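Carboxynorspermidine decarboxylase (Campylobacter jejuni subsp. jejuni 81116, PDB 3N29) probably catalyses the pyridoxal-phosphate-dependent decarboxylation of carboxynorspermidine to norspermidine. Local coordinates at residues D187-D192 / G224-Q229; V218-F223 / S259-V264; D308-P313 / A325-E330; L396-H399 / L403-I406. One frame throughout, in Å; residues are numbered along the deposited sequence. Where two conformers were deposited one is given.

Interactions 1 and 2 lie about 11 Å apart, centre to centre, on the outside of the eight-stranded parallel barrel, and they touch: I227 of interaction 1 packs on F219 and Y262 of interaction 2, and F188 on F223. Interaction 1 is partly buried and mixes aromatic packing with a salt bridge, whereas interaction 2 is a polar surface contact between two helices. Interactions 3 and 4 belong to other regions, with centres about 31 Å apart. Interaction 3 is a surface contact beside the norspermidine site, made by side chains without a hydrogen bond between its segments; interaction 4, partly buried, is a backbone-bonded antiparallel hairpin.

Interaction 1 (D187-D192 / G224-Q229); sequences DFENVD and GKWIGQ
E189 OE2 receives the ammonium of K225 in a salt bridge, with NZ to OE2 at 2.8 Å. The lysine comes in on the syn side of the carboxylate, 18° out of its plane. E189 gets there because its chain bends at chi2, about the CB-CG bond, bringing the carboxylate to the rim of W226, where E189 CD lies 3.7 Å from W226 CZ2. Carboxylate and indole planes are steeply inclined to each other.

The indole is covered on both faces. F188 CB sits over the six-membered ring, 3.4 Å from its centroid and 13° off the normal, a CH-pi contact displaced toward the rim atom W226 CH2. On the opposite face lies the aliphatic CG of K225, so one lysine serves both as ring cover and as charge partner. The rings of F188 and W226 are inclined at 35°, an oblique pair; F188 turns its own ring onward to meet F223 edge-to-face and to touch L199 of strand 198-200.

The contact thus joins the type II turn F188-V191 to the loop between helix 209-223 and strand 232-234. Its chemistry is graded: buried aromatic packing inside, an ion pair at the exposed margin, where solvent would probably weaken the charge attraction.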
loop_
_atom_site.group_PDB
_atom_site.type_symbol
_atom_site.label_atom_id
_atom_site.label_comp_id
_atom_site.label_asym_id
_atom_site.label_seq_id
_atom_site.Cartn_x
_atom_site.Cartn_y
_atom_site.Cartn_z
ATOM N N ASP A 187 -23.875 -26.143 -5.630
ATOM C CA ASP A 187 -23.437 -26.666 -4.375
ATOM C C ASP A 187 -24.455 -26.447 -3.248
ATOM O O ASP A 187 -24.260 -26.946 -2.162
ATOM C CB ASP A 187 -22.079 -26.071 -4.046
ATOM C CG ASP A 187 -21.007 -26.578 -4.979
ATOM O OD1 ASP A 187 -21.194 -27.610 -5.692
ATOM O OD2 ASP A 187 -19.982 -25.923 -5.037
ATOM N N PHE A 188 -25.557 -25.766 -3.532
ATOM C CA PHE A 188 -26.670 -25.689 -2.571
ATOM C C PHE A 188 -27.562 -26.904 -2.620
ATOM O O PHE A 188 -28.360 -27.130 -1.710
ATOM C CB PHE A 188 -27.519 -24.435 -2.803
ATOM C CG PHE A 188 -26.961 -23.202 -2.167
ATOM C CD1 PHE A 188 -27.632 -22.567 -1.160
ATOM C CD2 PHE A 188 -25.737 -22.683 -2.583
ATOM C CE1 PHE A 188 -27.099 -21.439 -0.567
ATOM C CE2 PHE A 188 -25.208 -21.533 -1.988
ATOM C CZ PHE A 188 -25.890 -20.930 -0.978
ATOM N N GLU A 189 -27.441 -27.701 -3.670
ATOM C CA GLU A 189 -28.451 -28.718 -3.899
ATOM C C GLU A 189 -28.345 -29.791 -2.810
ATOM O O GLU A 189 -27.241 -30.256 -2.472
ATOM C CB GLU A 189 -28.310 -29.277 -5.285
ATOM C CG GLU A 189 -28.694 -28.265 -6.351
ATOM C CD GLU A 189 -30.227 -28.132 -6.570
ATOM O OE1 GLU A 189 -30.623 -27.317 -7.447
ATOM O OE2 GLU A 189 -31.040 -28.824 -5.884
ATOM N N ASN A 190 -29.474 -30.079 -2.164
ATOM C CA ASN A 190 -29.521 -31.130 -1.146
ATOM C C ASN A 190 -28.628 -30.843 0.088
ATOM O O ASN A 190 -28.171 -31.770 0.773
ATOM C CB ASN A 190 -29.138 -32.471 -1.788
ATOM C CG ASN A 190 -30.182 -32.962 -2.801
ATOM O OD1 ASN A 190 -31.390 -33.073 -2.496
ATOM N ND2 ASN A 190 -29.719 -33.276 -4.003
ATOM N N VAL A 191 -28.350 -29.565 0.354
ATOM C CA VAL A 191 -27.631 -29.207 1.578
ATOM C C VAL A 191 -28.717 -28.789 2.577
ATOM O O VAL A 191 -29.679 -28.098 2.221
ATOM C CB VAL A 191 -26.585 -28.075 1.354
ATOM C CG1 VAL A 191 -26.055 -27.582 2.661
ATOM C CG2 VAL A 191 -25.420 -28.593 0.464
ATOM N N ASP A 192 -28.581 -29.279 3.804
ATOM C CA ASP A 192 -29.410 -28.871 4.922
ATOM C C ASP A 192 -29.089 -27.433 5.272
ATOM O O ASP A 192 -27.977 -27.156 5.753
ATOM C CB ASP A 192 -29.071 -29.725 6.140
ATOM C CG ASP A 192 -29.972 -29.427 7.335
ATOM O OD1 ASP A 192 -30.783 -28.439 7.292
ATOM O OD2 ASP A 192 -29.843 -30.184 8.326
ATOM N N GLY A 224 -32.999 -18.895 -6.505
ATOM C CA GLY A 224 -34.449 -18.689 -6.275
ATOM C C GLY A 224 -35.156 -19.639 -5.357
ATOM O O GLY A 224 -35.910 -19.207 -4.475
ATOM N N LYS A 225 -34.891 -20.925 -5.539
ATOM C CA LYS A 225 -35.587 -21.965 -4.790
ATOM C C LYS A 225 -35.224 -21.969 -3.288
ATOM O O LYS A 225 -35.971 -22.512 -2.475
ATOM C CB LYS A 225 -35.370 -23.345 -5.443
ATOM C CG LYS A 225 -34.215 -24.144 -4.913
ATOM C CD LYS A 225 -33.842 -25.332 -5.822
ATOM C CE LYS A 225 -34.488 -26.632 -5.405
ATOM N NZ LYS A 225 -33.608 -27.782 -5.846
ATOM N N TRP A 226 -34.127 -21.303 -2.911
ATOM C CA TRP A 226 -33.750 -21.226 -1.513
ATOM C C TRP A 226 -33.972 -19.863 -0.840
ATOM O O TRP A 226 -33.661 -19.712 0.316
ATOM C CB TRP A 226 -32.256 -21.609 -1.370
ATOM C CG TRP A 226 -31.991 -22.955 -1.923
ATOM C CD1 TRP A 226 -32.437 -24.153 -1.432
ATOM C CD2 TRP A 226 -31.227 -23.243 -3.061
ATOM N NE1 TRP A 226 -31.995 -25.176 -2.218
ATOM C CE2 TRP A 226 -31.258 -24.650 -3.242
ATOM C CE3 TRP A 226 -30.521 -22.457 -3.970
ATOM C CZ2 TRP A 226 -30.566 -25.289 -4.268
ATOM C CZ3 TRP A 226 -29.846 -23.086 -5.003
ATOM C CH2 TRP A 226 -29.868 -24.492 -5.146
ATOM N N ILE A 227 -34.482 -18.865 -1.544
ATOM C CA ILE A 227 -34.551 -17.502 -1.013
ATOM C C ILE A 227 -35.761 -17.375 -0.078
ATOM O O ILE A 227 -35.700 -16.707 0.969
ATOM C CB ILE A 227 -34.626 -16.501 -2.181
ATOM C CG1 ILE A 227 -33.337 -16.545 -3.030
ATOM C CG2 ILE A 227 -34.823 -15.104 -1.719
ATOM C CD1 ILE A 227 -33.444 -15.637 -4.332
ATOM N N GLY A 228 -36.844 -18.098 -0.414
ATOM C CA GLY A 228 -38.104 -17.986 0.327
ATOM C C GLY A 228 -37.989 -18.426 1.770
ATOM O O GLY A 228 -38.760 -17.984 2.638
ATOM N N GLN A 229 -37.018 -19.288 2.053
ATOM C CA GLN A 229 -36.895 -19.840 3.395
ATOM C C GLN A 229 -36.060 -18.965 4.312
ATOM O O GLN A 229 -35.938 -19.236 5.507
ATOM C CB GLN A 229 -36.366 -21.284 3.342
ATOM C CG GLN A 229 -34.863 -21.375 2.888
ATOM C CD GLN A 229 -34.487 -22.732 2.350
ATOM O OE1 GLN A 229 -35.150 -23.272 1.453
ATOM N NE2 GLN A 229 -33.375 -23.282 2.863
#

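Interaction 2 (V218-F223 / S259-V264); sequences VFEEKF and SDKYGV
This is a polar surface contact between two neighbouring helices, 209-223 and 248-262, which belong to the outer layer of the beta/alpha barrel, and a single carboxylate oxygen carries it. The backbones stay well separated, the nearest CA atoms being those of E220 and Y262 at 10.4 Å, and long side chains bridge the gap. E220 OE1 accepts two bonds: the hydroxyl of Y262 donates to it at 2.7 Å (OH to OE1), and K261 NZ forms a salt bridge with it at 2.8 Å.

The two donors use different directions. Y262 OH approaches on the anti side, 29° out of the carboxylate plane, while K261 NZ arrives nearly along the C-O bond of OE1. E220 lies at the edge of the phenol, its CD in the ring plane, and the carboxylate is turned 79° from that ring. K261 can reach the same oxygen because its chain is fully extended from a CG trans to the backbone N (chi1 -178°); its CG passes over one face of the Y262 ring, 4.1 Å above it.

Beneath this polar bridge, Y262 and E220 both touch F258, and Y262 also packs on I227. Two donors on one oxygen should hold the E220 carboxylate in a defined rotation, and the adjacent lysine would be expected to stabilise its negative charge.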
loop_
_atom_site.group_PDB
_atom_site.type_symbol
_atom_site.label_atom_id
_atom_site.label_comp_id
_atom_site.label_asym_id
_atom_site.label_seq_id
_atom_site.Cartn_x
_atom_site.Cartn_y
_atom_site.Cartn_z
ATOM N N VAL A 218 -30.137 -12.719 -12.256
ATOM C CA VAL A 218 -29.314 -13.928 -12.260
ATOM C C VAL A 218 -29.351 -14.642 -10.895
ATOM O O VAL A 218 -29.470 -15.857 -10.797
ATOM C CB VAL A 218 -27.866 -13.621 -12.692
ATOM C CG1 VAL A 218 -27.011 -14.930 -12.654
ATOM C CG2 VAL A 218 -27.856 -12.991 -14.058
ATOM N N PHE A 219 -29.298 -13.875 -9.834
ATOM C CA PHE A 219 -29.419 -14.440 -8.486
ATOM C C PHE A 219 -30.744 -15.185 -8.253
ATOM O O PHE A 219 -30.752 -16.292 -7.669
ATOM C CB PHE A 219 -29.257 -13.311 -7.497
ATOM C CG PHE A 219 -29.414 -13.719 -6.049
ATOM C CD1 PHE A 219 -28.513 -14.575 -5.447
ATOM C CD2 PHE A 219 -30.453 -13.196 -5.281
ATOM C CE1 PHE A 219 -28.650 -14.932 -4.071
ATOM C CE2 PHE A 219 -30.600 -13.528 -3.915
ATOM C CZ PHE A 219 -29.705 -14.411 -3.309
ATOM N N GLU A 220 -31.870 -14.591 -8.674
ATOM C CA GLU A 220 -33.149 -15.294 -8.520
ATOM C C GLU A 220 -33.261 -16.518 -9.415
ATOM O O GLU A 220 -33.836 -17.541 -9.031
ATOM C CB GLU A 220 -34.338 -14.344 -8.767
ATOM C CG GLU A 220 -34.334 -13.192 -7.806
ATOM C CD GLU A 220 -35.574 -12.310 -7.976
ATOM O OE1 GLU A 220 -36.674 -12.865 -7.941
ATOM O OE2 GLU A 220 -35.426 -11.090 -8.142
ATOM N N GLU A 221 -32.686 -16.426 -10.602
ATOM C CA GLU A 221 -32.752 -17.543 -11.513
ATOM C C GLU A 221 -31.974 -18.732 -10.900
ATOM O O GLU A 221 -32.506 -19.838 -10.852
ATOM C CB GLU A 221 -32.220 -17.133 -12.872
ATOM C CG GLU A 221 -32.579 -18.050 -13.990
ATOM C CD GLU A 221 -31.399 -18.258 -14.913
ATOM O OE1 GLU A 221 -31.496 -17.895 -16.100
ATOM O OE2 GLU A 221 -30.352 -18.756 -14.433
ATOM N N LYS A 222 -30.769 -18.496 -10.395
ATOM C CA LYS A 222 -29.943 -19.582 -9.900
ATOM C C LYS A 222 -30.207 -20.032 -8.450
ATOM O O LYS A 222 -30.017 -21.212 -8.127
ATOM C CB LYS A 222 -28.452 -19.232 -10.050
ATOM C CG LYS A 222 -27.882 -19.322 -11.461
ATOM C CD LYS A 222 -26.415 -18.709 -11.484
ATOM C CE LYS A 222 -25.528 -19.175 -12.677
ATOM N NZ LYS A 222 -24.865 -18.033 -13.422
ATOM N N PHE A 223 -30.558 -19.114 -7.563
ATOM C CA PHE A 223 -30.663 -19.419 -6.132
ATOM C C PHE A 223 -32.110 -19.272 -5.604
ATOM O O PHE A 223 -32.369 -19.499 -4.415
ATOM C CB PHE A 223 -29.754 -18.502 -5.334
ATOM C CG PHE A 223 -28.275 -18.651 -5.630
ATOM C CD1 PHE A 223 -27.451 -19.410 -4.802
ATOM C CD2 PHE A 223 -27.716 -18.004 -6.712
ATOM C CE1 PHE A 223 -26.078 -19.536 -5.061
ATOM C CE2 PHE A 223 -26.343 -18.123 -7.007
ATOM C CZ PHE A 223 -25.528 -18.903 -6.158
ATOM N N SER A 259 -38.072 -7.743 -1.313
ATOM C CA SER A 259 -38.457 -7.915 0.063
ATOM C C SER A 259 -39.848 -8.560 0.172
ATOM O O SER A 259 -40.046 -9.542 0.925
ATOM C CB SER A 259 -38.533 -6.541 0.751
ATOM O OG SER A 259 -38.808 -6.763 2.110
ATOM N N ASP A 260 -40.752 -8.023 -0.630
ATOM C CA ASP A 260 -42.174 -8.423 -0.592
ATOM C C ASP A 260 -42.339 -9.822 -1.182
ATOM O O ASP A 260 -43.106 -10.643 -0.669
ATOM C CB ASP A 260 -43.004 -7.424 -1.385
ATOM C CG ASP A 260 -43.143 -6.097 -0.675
ATOM O OD1 ASP A 260 -42.784 -6.030 0.529
ATOM O OD2 ASP A 260 -43.559 -5.100 -1.309
ATOM N N LYS A 261 -41.614 -10.074 -2.263
ATOM C CA LYS A 261 -41.765 -11.309 -3.025
ATOM C C LYS A 261 -41.385 -12.472 -2.131
ATOM O O LYS A 261 -42.088 -13.490 -2.071
ATOM C CB LYS A 261 -40.874 -11.250 -4.267
ATOM C CG LYS A 261 -40.972 -12.465 -5.175
ATOM C CD LYS A 261 -40.073 -12.360 -6.396
ATOM C CE LYS A 261 -40.168 -13.646 -7.201
ATOM N NZ LYS A 261 -39.326 -13.599 -8.418
ATOM N N TYR A 262 -40.253 -12.341 -1.437
ATOM C CA TYR A 262 -39.703 -13.469 -0.697
ATOM C C TYR A 262 -39.950 -13.390 0.799
ATOM O O TYR A 262 -39.569 -14.306 1.513
ATOM C CB TYR A 262 -38.189 -13.614 -0.965
ATOM C CG TYR A 262 -37.873 -13.987 -2.402
ATOM C CD1 TYR A 262 -38.142 -15.265 -2.889
ATOM C CD2 TYR A 262 -37.316 -13.069 -3.277
ATOM C CE1 TYR A 262 -37.856 -15.610 -4.213
ATOM C CE2 TYR A 262 -37.018 -13.412 -4.586
ATOM C CZ TYR A 262 -37.294 -14.666 -5.048
ATOM O OH TYR A 262 -37.000 -14.980 -6.350
ATOM N N GLY A 263 -40.503 -12.267 1.265
ATOM C CA GLY A 263 -40.713 -12.025 2.689
ATOM C C GLY A 263 -39.451 -11.969 3.502
ATOM O O GLY A 263 -39.353 -12.669 4.542
ATOM N N VAL A 264 -38.479 -11.153 3.013
ATOM C CA VAL A 264 -37.162 -11.063 3.573
ATOM C C VAL A 264 -36.789 -9.577 3.862
ATOM O O VAL A 264 -37.297 -8.643 3.250
ATOM C CB VAL A 264 -36.056 -11.699 2.649
ATOM C CG1 VAL A 264 -36.202 -13.199 2.570
ATOM C CG2 VAL A 264 -36.037 -11.062 1.250
#

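Interaction 3 (D308-P313 / A325-E330). With NSD (N-(3-aminopropyl)propane-1,3-diamine), chain D.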
loop_
_atom_site.group_PDB
_atom_site.type_symbol
_atom_site.label_atom_id
_atom_site.label_comp_id
_atom_site.label_asym_id
_atom_site.label_seq_id
_atom_site.Cartn_x
_atom_site.Cartn_y
_atom_site.Cartn_z
ATOM N N ASP A 308 -4.319 3.739 -4.720
ATOM C CA ASP A 308 -5.132 3.311 -5.827
ATOM C C ASP A 308 -4.835 4.042 -7.137
ATOM O O ASP A 308 -5.054 3.496 -8.161
ATOM C CB ASP A 308 -6.617 3.309 -5.514
ATOM C CG ASP A 308 -7.023 2.197 -4.548
ATOM O OD1 ASP A 308 -6.273 1.250 -4.305
ATOM O OD2 ASP A 308 -8.091 2.291 -4.021
ATOM N N THR A 309 -4.285 5.245 -7.079
ATOM C CA THR A 309 -3.904 5.926 -8.280
ATOM C C THR A 309 -2.831 5.120 -9.046
ATOM O O THR A 309 -2.814 5.152 -10.236
ATOM C CB THR A 309 -3.454 7.370 -8.032
ATOM O OG1 THR A 309 -2.308 7.408 -7.209
ATOM C CG2 THR A 309 -4.585 8.160 -7.404
ATOM N N ILE A 310 -1.957 4.449 -8.302
ATOM C CA ILE A 310 -0.871 3.624 -8.878
ATOM C C ILE A 310 -1.398 2.233 -9.210
ATOM O O ILE A 310 -1.099 1.710 -10.297
ATOM C CB ILE A 310 0.294 3.443 -7.873
ATOM C CG1 ILE A 310 0.826 4.837 -7.512
ATOM C CG2 ILE A 310 1.429 2.542 -8.510
ATOM C CD1 ILE A 310 1.266 5.611 -8.699
ATOM N N ILE A 311 -2.199 1.654 -8.307
ATOM C CA ILE A 311 -2.669 0.268 -8.460
ATOM C C ILE A 311 -3.640 0.076 -9.610
ATOM O O ILE A 311 -3.486 -0.865 -10.406
ATOM C CB ILE A 311 -3.237 -0.276 -7.115
ATOM C CG1 ILE A 311 -2.070 -0.399 -6.097
ATOM C CG2 ILE A 311 -3.983 -1.669 -7.240
ATOM C CD1 ILE A 311 -2.546 -0.565 -4.635
ATOM N N MET A 312 -4.604 0.979 -9.758
ATOM C CA MET A 312 -5.715 0.771 -10.711
ATOM C C MET A 312 -5.222 0.756 -12.168
ATOM O O MET A 312 -5.493 -0.196 -12.870
ATOM C CB MET A 312 -6.861 1.782 -10.525
ATOM C CG MET A 312 -7.736 1.516 -9.315
ATOM S SD MET A 312 -9.103 2.703 -9.095
ATOM C CE MET A 312 -9.725 2.850 -10.783
ATOM N N PRO A 313 -4.500 1.808 -12.629
ATOM C CA PRO A 313 -4.120 3.115 -12.126
ATOM C C PRO A 313 -5.257 4.118 -12.488
ATOM O O PRO A 313 -6.156 3.763 -13.228
ATOM C CB PRO A 313 -2.798 3.435 -12.902
ATOM C CG PRO A 313 -2.940 2.632 -14.253
ATOM C CD PRO A 313 -3.969 1.523 -13.987
ATOM N N ALA A 325 -2.353 15.079 -18.783
ATOM C CA ALA A 325 -1.753 13.792 -19.101
ATOM C C ALA A 325 -1.594 13.043 -17.819
ATOM O O ALA A 325 -1.364 13.651 -16.758
ATOM C CB ALA A 325 -0.407 13.926 -19.791
ATOM N N THR A 326 -1.711 11.729 -17.937
ATOM C CA THR A 326 -1.449 10.827 -16.811
ATOM C C THR A 326 -0.006 10.526 -16.590
ATOM O O THR A 326 0.890 10.735 -17.447
ATOM C CB THR A 326 -2.242 9.488 -17.012
ATOM O OG1 THR A 326 -1.588 8.694 -17.981
ATOM C CG2 THR A 326 -3.742 9.687 -17.436
ATOM N N ARG A 327 0.298 10.005 -15.395
ATOM C CA ARG A 327 1.636 9.476 -15.078
ATOM C C ARG A 327 2.103 8.479 -16.091
ATOM O O ARG A 327 3.321 8.371 -16.350
ATOM C CB ARG A 327 1.555 8.758 -13.700
ATOM C CG ARG A 327 2.759 7.982 -13.213
ATOM C CD ARG A 327 2.410 7.242 -11.933
ATOM N NE ARG A 327 3.382 6.207 -11.542
ATOM C CZ ARG A 327 3.260 4.925 -11.812
ATOM N NH1 ARG A 327 2.257 4.479 -12.531
ATOM N NH2 ARG A 327 4.150 4.091 -11.388
ATOM N N GLU A 328 1.156 7.723 -16.667
ATOM C CA GLU A 328 1.504 6.717 -17.683
ATOM C C GLU A 328 1.604 7.318 -19.114
ATOM O O GLU A 328 1.659 6.576 -20.104
ATOM C CB GLU A 328 0.513 5.531 -17.656
ATOM C CG GLU A 328 0.309 4.821 -16.204
ATOM C CD GLU A 328 -0.503 5.644 -15.086
ATOM O OE1 GLU A 328 -1.416 6.483 -15.347
ATOM O OE2 GLU A 328 -0.169 5.439 -13.891
ATOM N N ASN A 329 1.645 8.645 -19.201
ATOM C CA ASN A 329 1.781 9.382 -20.483
ATOM C C ASN A 329 0.608 9.324 -21.425
ATOM O O ASN A 329 0.774 9.499 -22.622
ATOM C CB ASN A 329 3.069 9.013 -21.231
ATOM C CG ASN A 329 4.296 9.334 -20.416
ATOM O OD1 ASN A 329 4.446 10.447 -19.931
ATOM N ND2 ASN A 329 5.155 8.367 -20.233
ATOM N N GLU A 330 -0.567 9.065 -20.903
ATOM C CA GLU A 330 -1.748 9.115 -21.712
ATOM C C GLU A 330 -2.195 10.577 -21.832
ATOM O O GLU A 330 -2.445 11.247 -20.833
ATOM C CB GLU A 330 -2.867 8.293 -21.093
ATOM C CG GLU A 330 -3.970 8.073 -22.051
ATOM C CD GLU A 330 -5.273 7.554 -21.429
ATOM O OE1 GLU A 330 -5.232 7.070 -20.277
ATOM O OE2 GLU A 330 -6.342 7.670 -22.129
HETATM C C1 NSD D . -14.669 -0.328 -4.322
HETATM N N1 NSD D . -15.614 0.538 -4.966
HETATM C C2 NSD D . -14.290 -1.504 -5.157
HETATM N N2 NSD D . -12.547 -2.636 -3.978
HETATM C C3 NSD D . -13.755 -2.641 -4.362
HETATM N N3 NSD D . -9.165 0.069 -3.307
HETATM C C4 NSD D . -11.683 -1.740 -4.216
HETATM C C5 NSD D . -10.325 -1.978 -3.618
HETATM C C6 NSD D . -9.293 -1.041 -4.193
#
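Helix 307-311 carries part of the norspermidine pocket at its start and a surface packing contact farther along. At the pocket, D308 OD2 accepts a hydrogen bond from the terminal amine N3 of the ligand, at 2.6 Å. The other carboxylate oxygen, OD1, forms a salt bridge with K382, another residue of the pocket, so D308 is held between a lysine and the bound amine. E272 is a further hydrogen-bonding partner of the ligand.

The contact with the loop 325-330 uses I310 and P313. I310 CD1 rests over one face of the R327 guanidinium, 3.6 Å from NE and offset from the middle of the group. R327 spans the distance with CG opposite the backbone N (chi1 173°) and a chain extended as far as NE. The edge of the same guanidinium is engaged by E328: NH1 donates to OE2 at 2.9 Å in a salt bridge, with OE2 only 1° out of the guanidinium plane, while NE bonds to the carbonyl of G352. In this conformer, one of two deposited for R327, both bonds orient the guanidinium with I310 over its face. E328 folds back through a bend at chi2 (71°), and its OE2 also meets P313 CB at 3.5 Å; P313 follows a cis peptide bond.

On the loop side, a type I turn from T326 to N329 follows strand 321-325, with T326 OG1 accepting from E330 N. R327 additionally touches V354 of strand 354-360, and I310 packs on S302 of helix 302-305 and on I311 of the second subunit.

Interaction 4 (L396-H399 / L403-I406)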
loop_
_atom_site.group_PDB
_atom_site.type_symbol
_atom_site.label_atom_id
_atom_site.label_comp_id
_atom_site.label_asym_id
_atom_site.label_seq_id
_atom_site.Cartn_x
_atom_site.Cartn_y
_atom_site.Cartn_z
ATOM N N LEU A 396 -11.331 16.929 10.177
ATOM C CA LEU A 396 -12.756 17.064 9.978
ATOM C C LEU A 396 -13.105 18.522 9.891
ATOM O O LEU A 396 -12.919 19.257 10.841
ATOM C CB LEU A 396 -13.525 16.374 11.118
ATOM C CG LEU A 396 -15.051 16.522 10.955
ATOM C CD1 LEU A 396 -15.512 15.699 9.800
ATOM C CD2 LEU A 396 -15.832 16.212 12.228
ATOM N N LEU A 397 -13.658 18.969 8.762
ATOM C CA LEU A 397 -14.252 20.281 8.666
ATOM C C LEU A 397 -15.707 20.116 9.031
ATOM O O LEU A 397 -16.488 19.538 8.289
ATOM C CB LEU A 397 -14.136 20.849 7.240
ATOM C CG LEU A 397 -14.734 22.231 6.988
ATOM C CD1 LEU A 397 -13.957 23.270 7.812
ATOM C CD2 LEU A 397 -14.720 22.631 5.454
ATOM N N ASP A 398 -16.074 20.628 10.173
ATOM C CA ASP A 398 -17.361 20.327 10.755
ATOM C C ASP A 398 -18.482 21.180 10.248
ATOM O O ASP A 398 -18.287 22.005 9.374
ATOM C CB ASP A 398 -17.285 20.276 12.293
ATOM C CG ASP A 398 -17.148 21.621 12.937
ATOM O OD1 ASP A 398 -17.502 22.644 12.299
ATOM O OD2 ASP A 398 -16.777 21.630 14.157
ATOM N N HIS A 399 -19.686 20.955 10.753
ATOM C CA HIS A 399 -20.868 21.647 10.213
ATOM C C HIS A 399 -20.902 23.133 10.464
ATOM O O HIS A 399 -21.705 23.845 9.827
ATOM C CB HIS A 399 -22.145 20.992 10.713
ATOM C CG HIS A 399 -22.326 21.090 12.186
ATOM N ND1 HIS A 399 -21.744 20.206 13.079
ATOM C CD2 HIS A 399 -23.010 21.991 12.931
ATOM C CE1 HIS A 399 -22.090 20.554 14.313
ATOM N NE2 HIS A 399 -22.858 21.625 14.246
ATOM N N LEU A 403 -12.336 23.455 11.610
ATOM C CA LEU A 403 -11.424 22.356 11.249
ATOM C C LEU A 403 -10.940 21.744 12.547
ATOM O O LEU A 403 -10.392 22.478 13.417
ATOM C CB LEU A 403 -10.248 22.933 10.467
ATOM C CG LEU A 403 -9.285 21.963 9.814
ATOM C CD1 LEU A 403 -10.089 21.103 8.842
ATOM C CD2 LEU A 403 -8.203 22.712 9.029
ATOM N N GLN A 404 -11.208 20.464 12.729
ATOM C CA GLN A 404 -10.811 19.695 13.902
ATOM C C GLN A 404 -9.733 18.630 13.521
ATOM O O GLN A 404 -9.848 18.008 12.466
ATOM C CB GLN A 404 -12.014 18.961 14.432
ATOM C CG GLN A 404 -13.144 19.879 14.978
ATOM C CD GLN A 404 -14.199 19.086 15.727
ATOM O OE1 GLN A 404 -13.867 18.290 16.600
ATOM N NE2 GLN A 404 -15.485 19.343 15.423
ATOM N N MET A 405 -8.725 18.459 14.361
ATOM C CA MET A 405 -7.732 17.378 14.194
ATOM C C MET A 405 -8.330 16.082 14.795
ATOM O O MET A 405 -8.631 16.014 16.006
ATOM C CB MET A 405 -6.441 17.733 14.934
ATOM C CG MET A 405 -5.281 16.747 14.716
ATOM S SD MET A 405 -4.604 16.790 13.036
ATOM C CE MET A 405 -3.601 18.168 13.102
ATOM N N ILE A 406 -8.525 15.079 13.940
ATOM C CA ILE A 406 -8.986 13.725 14.340
ATOM C C ILE A 406 -7.813 12.808 14.720
ATOM O O ILE A 406 -7.790 12.230 15.819
ATOM C CB ILE A 406 -9.922 13.094 13.275
ATOM C CG1 ILE A 406 -11.091 14.054 12.941
ATOM C CG2 ILE A 406 -10.430 11.730 13.759
ATOM C CD1 ILE A 406 -12.047 14.439 14.206
#
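Q404 reaches from its strand across a beta hairpin, formed by strands 393-397 and 403-405, to D398 beyond the end of the partner strand. Its CB lies 3.7 Å from L396 O, and CG continues past that carbonyl toward the carboxylate of D398. Next along the chain, Q404 CD comes to 3.9 Å from D398 OD2. At the end NE2 donates to D398 OD2 at 2.9 Å, using the anti lone pair of the oxygen, with the acceptor 16° out of the amide plane. Carboxylate and amide planes are 79° apart. The aspartate meets this donor with CG lodged between its own backbone N and carbonyl carbon (chi1 73°), while its OD1 accepts from the backbone N of K400 and E402, tying the connecting turn to the same carboxylate.

The backbone evidence for the hairpin is a hydrogen-bonded antiparallel pair, L396 with Q404: L396 N donates to Q404 O at 2.9 Å, and Q404 N to L396 O at 2.8 Å. L397 and L403 form the neighbouring non-hydrogen-bonded pair, with their side chains on the other sheet face from those of L396 and Q404. L396 also packs on L49 of strand 46-50, the parallel neighbour of strand 393-397. At I406 the chain turns a corner, and the side chain is directed back toward L396, its CG1 3.8 Å from L396 CB.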